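Local coordinates for flagellar brake protein YcgR (Klebsiella pneumoniae, PDB 5KEC) that binds the second messenger c-di-GMP and probably activates transcription of type 3 fimbriae genes, at residues T8-F20 against A97-R109. Sequence-based numbering, arbitrary orientation.
Sequences TIKTSKYEIIAIF and AFSLPECLQVVQR
The Phe20 ring takes Leu100 over one face: Leu100 CD2 stands 3.8 Å from the centroid of the Phe20 ring, only 14° off the normal, a CH-pi contact. Leu104 CD2 borders the rim of the ring, 4.1 Å from Phe20 CE1, while Pro101 approaches obliquely, its CD 3.6 Å from Phe20 CZ. The other methyl of Leu100, CD1, meets Ile17 CG1, the two side chains crossing nearly at a right angle. Leu104 likewise divides its two methyls: CD2 goes to Phe20 and CD1 to Ile16 CG1, 3.6 Å away, and Ile19 CD1 meets that CD1 tip to tip. Ile16 also lays CG2 and CD1 against the carbonyl oxygen of Pro101.

Beyond this apolar patch the chains pair as antiparallel strands. Lys10 and Leu104 form the hydrogen-bonded pair, Lys10 N to Leu104 O at 2.8 Å and Leu104 N to Lys10 O at 2.9 Å, and Val106 N continues the ladder to Thr8 O. On the face of Ile9 and Gln105, Ile9 CD1 packs along the glutamine chain. A water donates to both Thr11 O and Glu102 O where the strands part.

Strand 104-107 leads directly to the c-di-GMP-binding arginines that begin at Arg109, here without ligand. Strand 9-10 edges it, strand 74-87 is its other neighbour, and helix 13-25 packs against the YcgR-like domain's antiparallel sheet through Phe20, which reaches Phe51, Phe78 and Leu43.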
ATOM      1  N   THR B   8       3.315 -20.943  -7.641  1.00 48.01           N
ATOM      2  CA  THR B   8       2.503 -19.855  -7.124  1.00 47.74           C
ATOM      3  C   THR B   8       3.085 -18.537  -7.617  1.00 34.43           C
ATOM      4  O   THR B   8       2.441 -17.508  -7.501  1.00 36.30           O
ATOM      5  CB  THR B   8       2.445 -19.857  -5.591  1.00 45.76           C
ATOM      6  OG1 THR B   8       3.774 -19.742  -5.062  1.00 48.86           O
ATOM      7  CG2 THR B   8       1.757 -21.123  -5.059  1.00 39.05           C
ATOM      8  N   ILE B   9       4.295 -18.581  -8.178  1.00 37.98           N
ATOM      9  CA  ILE B   9       4.943 -17.396  -8.736  1.00 30.91           C
ATOM     10  C   ILE B   9       5.072 -17.544 -10.245  1.00 32.51           C
ATOM     11  O   ILE B   9       5.681 -18.498 -10.733  1.00 35.55           O
ATOM     12  CB  ILE B   9       6.352 -17.191  -8.148  1.00 43.08           C
ATOM     13  CG1 ILE B   9       6.283 -17.036  -6.634  1.00 48.51           C
ATOM     14  CG2 ILE B   9       7.028 -15.970  -8.763  1.00 31.75           C
ATOM     15  CD1 ILE B   9       5.715 -15.706  -6.190  1.00 54.26           C
ATOM     16  N   LYS B  10       4.486 -16.607 -10.981  1.00 33.49           N
ATOM     17  CA  LYS B  10       4.510 -16.640 -12.442  1.00 27.97           C
ATOM     18  C   LYS B  10       5.344 -15.483 -12.990  1.00 27.70           C
ATOM     19  O   LYS B  10       5.078 -14.314 -12.688  1.00 23.85           O
ATOM     20  CB  LYS B  10       3.091 -16.540 -13.006  1.00 28.28           C
ATOM     21  CG  LYS B  10       2.029 -17.292 -12.218  1.00 30.65           C
ATOM     22  CD  LYS B  10       2.218 -18.792 -12.303  1.00 31.93           C
ATOM     23  CE  LYS B  10       0.938 -19.519 -11.900  1.00 37.72           C
ATOM     24  NZ  LYS B  10       1.070 -20.989 -12.076  1.00 37.95           N
ATOM     25  N   THR B  11       6.343 -15.808 -13.805  1.00 24.63           N
ATOM     26  CA  THR B  11       7.197 -14.787 -14.413  1.00 32.69           C
ATOM     27  C   THR B  11       7.254 -14.903 -15.929  1.00 28.40           C
ATOM     28  O   THR B  11       7.847 -14.065 -16.600  1.00 30.74           O
ATOM     29  CB  THR B  11       8.638 -14.850 -13.875  1.00 34.83           C
ATOM     30  OG1 THR B  11       9.129 -16.193 -13.986  1.00 38.32           O
ATOM     31  CG2 THR B  11       8.683 -14.413 -12.420  1.00 36.32           C
ATOM     32  N   SER B  12       6.650 -15.948 -16.474  1.00 27.00           N
ATOM     33  CA  SER B  12       6.602 -16.080 -17.922  1.00 27.24           C
ATOM     34  C   SER B  12       5.621 -15.072 -18.493  1.00 29.25           C
ATOM     35  O   SER B  12       4.438 -15.071 -18.143  1.00 23.73           O
ATOM     36  CB  SER B  12       6.185 -17.490 -18.339  1.00 34.31           C
ATOM     37  OG  SER B  12       5.833 -17.506 -19.713  1.00 29.24           O
ATOM     38  N   LYS B  13       6.119 -14.217 -19.374  1.00 23.56           N
ATOM     39  CA  LYS B  13       5.288 -13.233 -20.046  1.00 32.32           C
ATOM     40  C   LYS B  13       4.088 -13.890 -20.732  1.00 26.84           C
ATOM     41  O   LYS B  13       2.977 -13.365 -20.694  1.00 25.12           O
ATOM     42  CB  LYS B  13       6.120 -12.471 -21.075  1.00 28.63           C
ATOM     43  CG  LYS B  13       5.345 -11.446 -21.883  1.00 42.16           C
ATOM     44  CD  LYS B  13       5.924 -11.337 -23.287  1.00 56.66           C
ATOM     45  CE  LYS B  13       7.438 -11.148 -23.249  1.00 64.97           C
ATOM     46  NZ  LYS B  13       8.079 -11.336 -24.585  1.00 69.09           N
ATOM     47  N   TYR B  14       4.314 -15.039 -21.362  1.00 25.19           N
ATOM     48  CA  TYR B  14       3.250 -15.699 -22.111  1.00 30.77           C
ATOM     49  C   TYR B  14       2.165 -16.232 -21.183  1.00 29.05           C
ATOM     50  O   TYR B  14       0.973 -16.098 -21.467  1.00 26.68           O
ATOM     51  CB  TYR B  14       3.811 -16.814 -22.995  1.00 38.15           C
ATOM     52  CG  TYR B  14       4.859 -16.330 -23.970  1.00 56.73           C
ATOM     53  CD1 TYR B  14       4.496 -15.693 -25.148  1.00 58.23           C
ATOM     54  CD2 TYR B  14       6.214 -16.501 -23.706  1.00 71.09           C
ATOM     55  CE1 TYR B  14       5.453 -15.243 -26.042  1.00 59.50           C
ATOM     56  CE2 TYR B  14       7.178 -16.055 -24.595  1.00 70.58           C
ATOM     57  CZ  TYR B  14       6.791 -15.427 -25.761  1.00 64.97           C
ATOM     58  OH  TYR B  14       7.748 -14.981 -26.646  1.00 65.23           O
ATOM     59  N   GLU B  15       2.569 -16.842 -20.075  1.00 26.22           N
ATOM     60  CA  GLU B  15       1.590 -17.319 -19.109  1.00 26.69           C
ATOM     61  C   GLU B  15       0.813 -16.138 -18.528  1.00 20.25           C
ATOM     62  O   GLU B  15      -0.405 -16.202 -18.384  1.00 27.29           O
ATOM     63  CB  GLU B  15       2.259 -18.114 -17.991  1.00 27.36           C
ATOM     64  CG  GLU B  15       1.260 -18.808 -17.077  1.00 34.25           C
ATOM     65  CD  GLU B  15       1.923 -19.568 -15.946  1.00 43.74           C
ATOM     66  OE1 GLU B  15       3.163 -19.475 -15.820  1.00 46.94           O
ATOM     67  OE2 GLU B  15       1.203 -20.256 -15.184  1.00 41.44           O
ATOM     68  N   ILE B  16       1.514 -15.052 -18.212  1.00 20.26           N
ATOM     69  CA  ILE B  16       0.864 -13.891 -17.601  1.00 22.32           C
ATOM     70  C   ILE B  16      -0.186 -13.291 -18.532  1.00 24.52           C
ATOM     71  O   ILE B  16      -1.311 -12.991 -18.104  1.00 19.58           O
ATOM     72  CB  ILE B  16       1.879 -12.815 -17.178  1.00 24.07           C
ATOM     73  CG1 ILE B  16       2.616 -13.258 -15.913  1.00 15.75           C
ATOM     74  CG2 ILE B  16       1.171 -11.485 -16.932  1.00 21.12           C
ATOM     75  CD1 ILE B  16       3.986 -12.586 -15.744  1.00 31.20           C
ATOM     76  N   ILE B  17       0.179 -13.124 -19.800  1.00 25.33           N
ATOM     77  CA  ILE B  17      -0.772 -12.645 -20.795  1.00 28.40           C
ATOM     78  C   ILE B  17      -1.954 -13.604 -20.865  1.00 27.11           C
ATOM     79  O   ILE B  17      -3.106 -13.180 -20.801  1.00 32.04           O
ATOM     80  CB  ILE B  17      -0.125 -12.489 -22.184  1.00 28.47           C
ATOM     81  CG1 ILE B  17       0.937 -11.395 -22.149  1.00 39.92           C
ATOM     82  CG2 ILE B  17      -1.174 -12.147 -23.226  1.00 29.47           C
ATOM     83  CD1 ILE B  17       1.708 -11.234 -23.462  1.00 44.82           C
ATOM     84  N   ALA B  18      -1.661 -14.899 -20.977  1.00 24.64           N
ATOM     85  CA  ALA B  18      -2.694 -15.929 -21.038  1.00 32.65           C
ATOM     86  C   ALA B  18      -3.642 -15.872 -19.841  1.00 29.99           C
ATOM     87  O   ALA B  18      -4.851 -16.064 -19.992  1.00 30.22           O
ATOM     88  CB  ALA B  18      -2.061 -17.309 -21.142  1.00 29.94           C
ATOM     89  N   ILE B  19      -3.092 -15.618 -18.652  1.00 23.98           N
ATOM     90  CA  ILE B  19      -3.905 -15.549 -17.439  1.00 21.79           C
ATOM     91  C   ILE B  19      -4.818 -14.328 -17.448  1.00 30.75           C
ATOM     92  O   ILE B  19      -5.997 -14.418 -17.083  1.00 28.93           O
ATOM     93  CB  ILE B  19      -3.040 -15.546 -16.161  1.00 21.00           C
ATOM     94  CG1 ILE B  19      -2.520 -16.957 -15.869  1.00 22.13           C
ATOM     95  CG2 ILE B  19      -3.840 -15.028 -14.971  1.00 25.57           C
ATOM     96  CD1 ILE B  19      -1.372 -16.992 -14.859  1.00 24.75           C
ATOM     97  N   PHE B  20      -4.286 -13.189 -17.878  1.00 23.04           N
ATOM     98  CA  PHE B  20      -5.104 -11.982 -17.940  1.00 26.97           C
ATOM     99  C   PHE B  20      -6.265 -12.136 -18.924  1.00 20.94           C
ATOM    100  O   PHE B  20      -7.403 -11.775 -18.612  1.00 22.26           O
ATOM    101  CB  PHE B  20      -4.254 -10.744 -18.255  1.00 20.26           C
ATOM    102  CG  PHE B  20      -3.736 -10.051 -17.028  1.00 21.52           C
ATOM    103  CD1 PHE B  20      -2.740 -10.628 -16.259  1.00 21.88           C
ATOM    104  CD2 PHE B  20      -4.255  -8.824 -16.637  1.00 17.12           C
ATOM    105  CE1 PHE B  20      -2.271  -9.998 -15.120  1.00 24.68           C
ATOM    106  CE2 PHE B  20      -3.792  -8.188 -15.497  1.00 22.93           C
ATOM    107  CZ  PHE B  20      -2.797  -8.775 -14.738  1.00 27.14           C
ATOM    108  N   ALA B  97      -4.901   2.563 -18.470  1.00 29.79           N
ATOM    109  CA  ALA B  97      -4.077   1.493 -19.007  1.00 33.27           C
ATOM    110  C   ALA B  97      -2.878   1.265 -18.093  1.00 32.70           C
ATOM    111  O   ALA B  97      -2.154   2.201 -17.755  1.00 39.08           O
ATOM    112  CB  ALA B  97      -3.625   1.816 -20.421  1.00 35.41           C
ATOM    113  N   PHE B  98      -2.689   0.017 -17.679  1.00 33.70           N
ATOM    114  CA  PHE B  98      -1.577  -0.357 -16.818  1.00 27.66           C
ATOM    115  C   PHE B  98      -0.677  -1.318 -17.581  1.00 26.97           C
ATOM    116  O   PHE B  98      -1.154  -2.105 -18.392  1.00 35.12           O
ATOM    117  CB  PHE B  98      -2.092  -1.045 -15.545  1.00 25.77           C
ATOM    118  CG  PHE B  98      -2.831  -0.131 -14.603  1.00 30.52           C
ATOM    119  CD1 PHE B  98      -2.156   0.530 -13.588  1.00 30.01           C
ATOM    120  CD2 PHE B  98      -4.200   0.045 -14.717  1.00 24.57           C
ATOM    121  CE1 PHE B  98      -2.828   1.365 -12.718  1.00 31.98           C
ATOM    122  CE2 PHE B  98      -4.879   0.880 -13.856  1.00 19.23           C
ATOM    123  CZ  PHE B  98      -4.193   1.542 -12.851  1.00 21.48           C
ATOM    124  N   SER B  99       0.625  -1.250 -17.338  1.00 32.66           N
ATOM    125  CA  SER B  99       1.532  -2.225 -17.927  1.00 31.02           C
ATOM    126  C   SER B  99       1.241  -3.587 -17.321  1.00 30.78           C
ATOM    127  O   SER B  99       0.957  -3.686 -16.130  1.00 36.77           O
ATOM    128  CB  SER B  99       2.991  -1.847 -17.671  1.00 30.16           C
ATOM    129  OG  SER B  99       3.431  -0.863 -18.590  1.00 41.06           O
ATOM    130  N   LEU B 100       1.299  -4.634 -18.134  1.00 29.92           N
ATOM    131  CA  LEU B 100       1.123  -5.975 -17.601  1.00 27.83           C
ATOM    132  C   LEU B 100       2.193  -6.216 -16.554  1.00 27.53           C
ATOM    133  O   LEU B 100       3.337  -5.798 -16.724  1.00 28.73           O
ATOM    134  CB  LEU B 100       1.206  -7.028 -18.707  1.00 39.23           C
ATOM    135  CG  LEU B 100      -0.068  -7.267 -19.525  1.00 39.32           C
ATOM    136  CD1 LEU B 100       0.213  -8.220 -20.674  1.00 41.34           C
ATOM    137  CD2 LEU B 100      -1.198  -7.804 -18.644  1.00 36.82           C
ATOM    138  N   PRO B 101       1.819  -6.874 -15.456  1.00 28.33           N
ATOM    139  CA  PRO B 101       2.796  -7.180 -14.411  1.00 29.67           C
ATOM    140  C   PRO B 101       3.823  -8.156 -14.956  1.00 27.59           C
ATOM    141  O   PRO B 101       3.520  -8.924 -15.872  1.00 24.57           O
ATOM    142  CB  PRO B 101       1.946  -7.856 -13.332  1.00 30.02           C
ATOM    143  CG  PRO B 101       0.799  -8.456 -14.088  1.00 25.97           C
ATOM    144  CD  PRO B 101       0.502  -7.478 -15.183  1.00 27.79           C
ATOM    145  N   GLU B 102       5.025  -8.123 -14.400  1.00 27.45           N
ATOM    146  CA  GLU B 102       6.094  -8.998 -14.854  1.00 34.27           C
ATOM    147  C   GLU B 102       6.241 -10.126 -13.854  1.00 27.28           C
ATOM    148  O   GLU B 102       7.010 -11.058 -14.053  1.00 25.70           O
ATOM    149  CB  GLU B 102       7.398  -8.213 -14.993  1.00 36.00           C
ATOM    150  CG  GLU B 102       7.348  -7.141 -16.070  1.00 41.84           C
ATOM    151  CD  GLU B 102       8.488  -6.146 -15.962  1.00 48.82           C
ATOM    152  OE1 GLU B 102       8.821  -5.742 -14.829  1.00 51.74           O
ATOM    153  OE2 GLU B 102       9.051  -5.771 -17.013  1.00 44.16           O
ATOM    154  N   CYS B 103       5.487 -10.029 -12.769  1.00 27.27           N
ATOM    155  CA  CYS B 103       5.455 -11.083 -11.771  1.00 31.35           C
ATOM    156  C   CYS B 103       4.068 -11.196 -11.147  1.00 29.09           C
ATOM    157  O   CYS B 103       3.448 -10.193 -10.795  1.00 33.59           O
ATOM    158  CB  CYS B 103       6.505 -10.835 -10.688  1.00 30.70           C
ATOM    159  SG  CYS B 103       6.951 -12.315  -9.754  1.00 49.21           S
ATOM    160  N   LEU B 104       3.585 -12.427 -11.032  1.00 34.65           N
ATOM    161  CA  LEU B 104       2.320 -12.704 -10.379  1.00 26.68           C
ATOM    162  C   LEU B 104       2.576 -13.658  -9.234  1.00 29.54           C
ATOM    163  O   LEU B 104       3.404 -14.564  -9.345  1.00 29.86           O
ATOM    164  CB  LEU B 104       1.335 -13.364 -11.347  1.00 37.14           C
ATOM    165  CG  LEU B 104       0.866 -12.572 -12.564  1.00 37.02           C
ATOM    166  CD1 LEU B 104      -0.007 -13.446 -13.445  1.00 26.06           C
ATOM    167  CD2 LEU B 104       0.113 -11.334 -12.118  1.00 42.08           C
ATOM    168  N   GLN B 105       1.865 -13.453  -8.133  1.00 31.36           N
ATOM    169  CA  GLN B 105       1.901 -14.405  -7.035  1.00 40.58           C
ATOM    170  C   GLN B 105       0.493 -14.864  -6.670  1.00 32.44           C
ATOM    171  O   GLN B 105      -0.357 -14.064  -6.283  1.00 36.58           O
ATOM    172  CB  GLN B 105       2.616 -13.818  -5.821  1.00 45.39           C
ATOM    173  CG  GLN B 105       2.608 -14.736  -4.615  1.00 51.62           C
ATOM    174  CD  GLN B 105       3.574 -14.285  -3.544  1.00 62.65           C
ATOM    175  OE1 GLN B 105       4.715 -13.928  -3.836  1.00 69.98           O
ATOM    176  NE2 GLN B 105       3.123 -14.291  -2.295  1.00 63.94           N
ATOM    177  N   VAL B 106       0.249 -16.160  -6.814  1.00 31.69           N
ATOM    178  CA  VAL B 106      -1.034 -16.728  -6.459  1.00 32.98           C
ATOM    179  C   VAL B 106      -1.052 -17.019  -4.969  1.00 33.48           C
ATOM    180  O   VAL B 106      -0.305 -17.867  -4.481  1.00 34.24           O
ATOM    181  CB  VAL B 106      -1.317 -18.019  -7.236  1.00 38.55           C
ATOM    182  CG1 VAL B 106      -2.690 -18.565  -6.869  1.00 41.74           C
ATOM    183  CG2 VAL B 106      -1.226 -17.760  -8.728  1.00 40.67           C
ATOM    184  N   VAL B 107      -1.899 -16.294  -4.251  1.00 33.09           N
ATOM    185  CA  VAL B 107      -2.045 -16.479  -2.819  1.00 39.28           C
ATOM    186  C   VAL B 107      -3.471 -16.906  -2.503  1.00 40.82           C
ATOM    187  O   VAL B 107      -4.407 -16.580  -3.232  1.00 43.89           O
ATOM    188  CB  VAL B 107      -1.720 -15.189  -2.054  1.00 39.13           C
ATOM    189  CG1 VAL B 107      -0.233 -14.895  -2.121  1.00 45.17           C
ATOM    190  CG2 VAL B 107      -2.525 -14.024  -2.619  1.00 37.01           C
ATOM    191  N   GLN B 108      -3.630 -17.653  -1.420  1.00 43.64           N
ATOM    192  CA  GLN B 108      -4.952 -18.071  -0.979  1.00 53.06           C
ATOM    193  C   GLN B 108      -5.449 -17.089   0.072  1.00 51.11           C
ATOM    194  O   GLN B 108      -6.634 -17.038   0.394  1.00 52.01           O
ATOM    195  CB  GLN B 108      -4.893 -19.498  -0.431  1.00 55.41           C
ATOM    196  CG  GLN B 108      -3.561 -19.841   0.219  1.00 54.90           C
ATOM    197  CD  GLN B 108      -3.252 -21.324   0.182  1.00 52.36           C
ATOM    198  OE1 GLN B 108      -3.882 -22.086  -0.554  1.00 55.71           O
ATOM    199  NE2 GLN B 108      -2.273 -21.743   0.976  1.00 50.19           N
ATOM    200  N   ARG B 109      -4.520 -16.289   0.579  1.00 56.84           N
ATOM    201  CA  ARG B 109      -4.811 -15.319   1.624  1.00 60.84           C
ATOM    202  C   ARG B 109      -4.976 -13.911   1.055  1.00 53.25           C
ATOM    203  O   ARG B 109      -4.247 -13.501   0.148  1.00 49.13           O
ATOM    204  CB  ARG B 109      -3.692 -15.335   2.668  1.00 69.63           C
ATOM    205  CG  ARG B 109      -3.792 -14.245   3.715  1.00 76.72           C
ATOM    206  CD  ARG B 109      -2.515 -14.172   4.536  1.00 82.19           C
ATOM    207  NE  ARG B 109      -2.485 -12.993   5.393  1.00 85.06           N
ATOM    208  CZ  ARG B 109      -1.373 -12.365   5.754  1.00 88.63           C
ATOM    209  NH1 ARG B 109      -0.195 -12.802   5.326  1.00 86.92           N
ATOM    210  NH2 ARG B 109      -1.436 -11.296   6.538  1.00 90.55           N
TER
HETATM  211  O   HOH W   1       8.374 -11.347 -16.395  1.00 30.67           O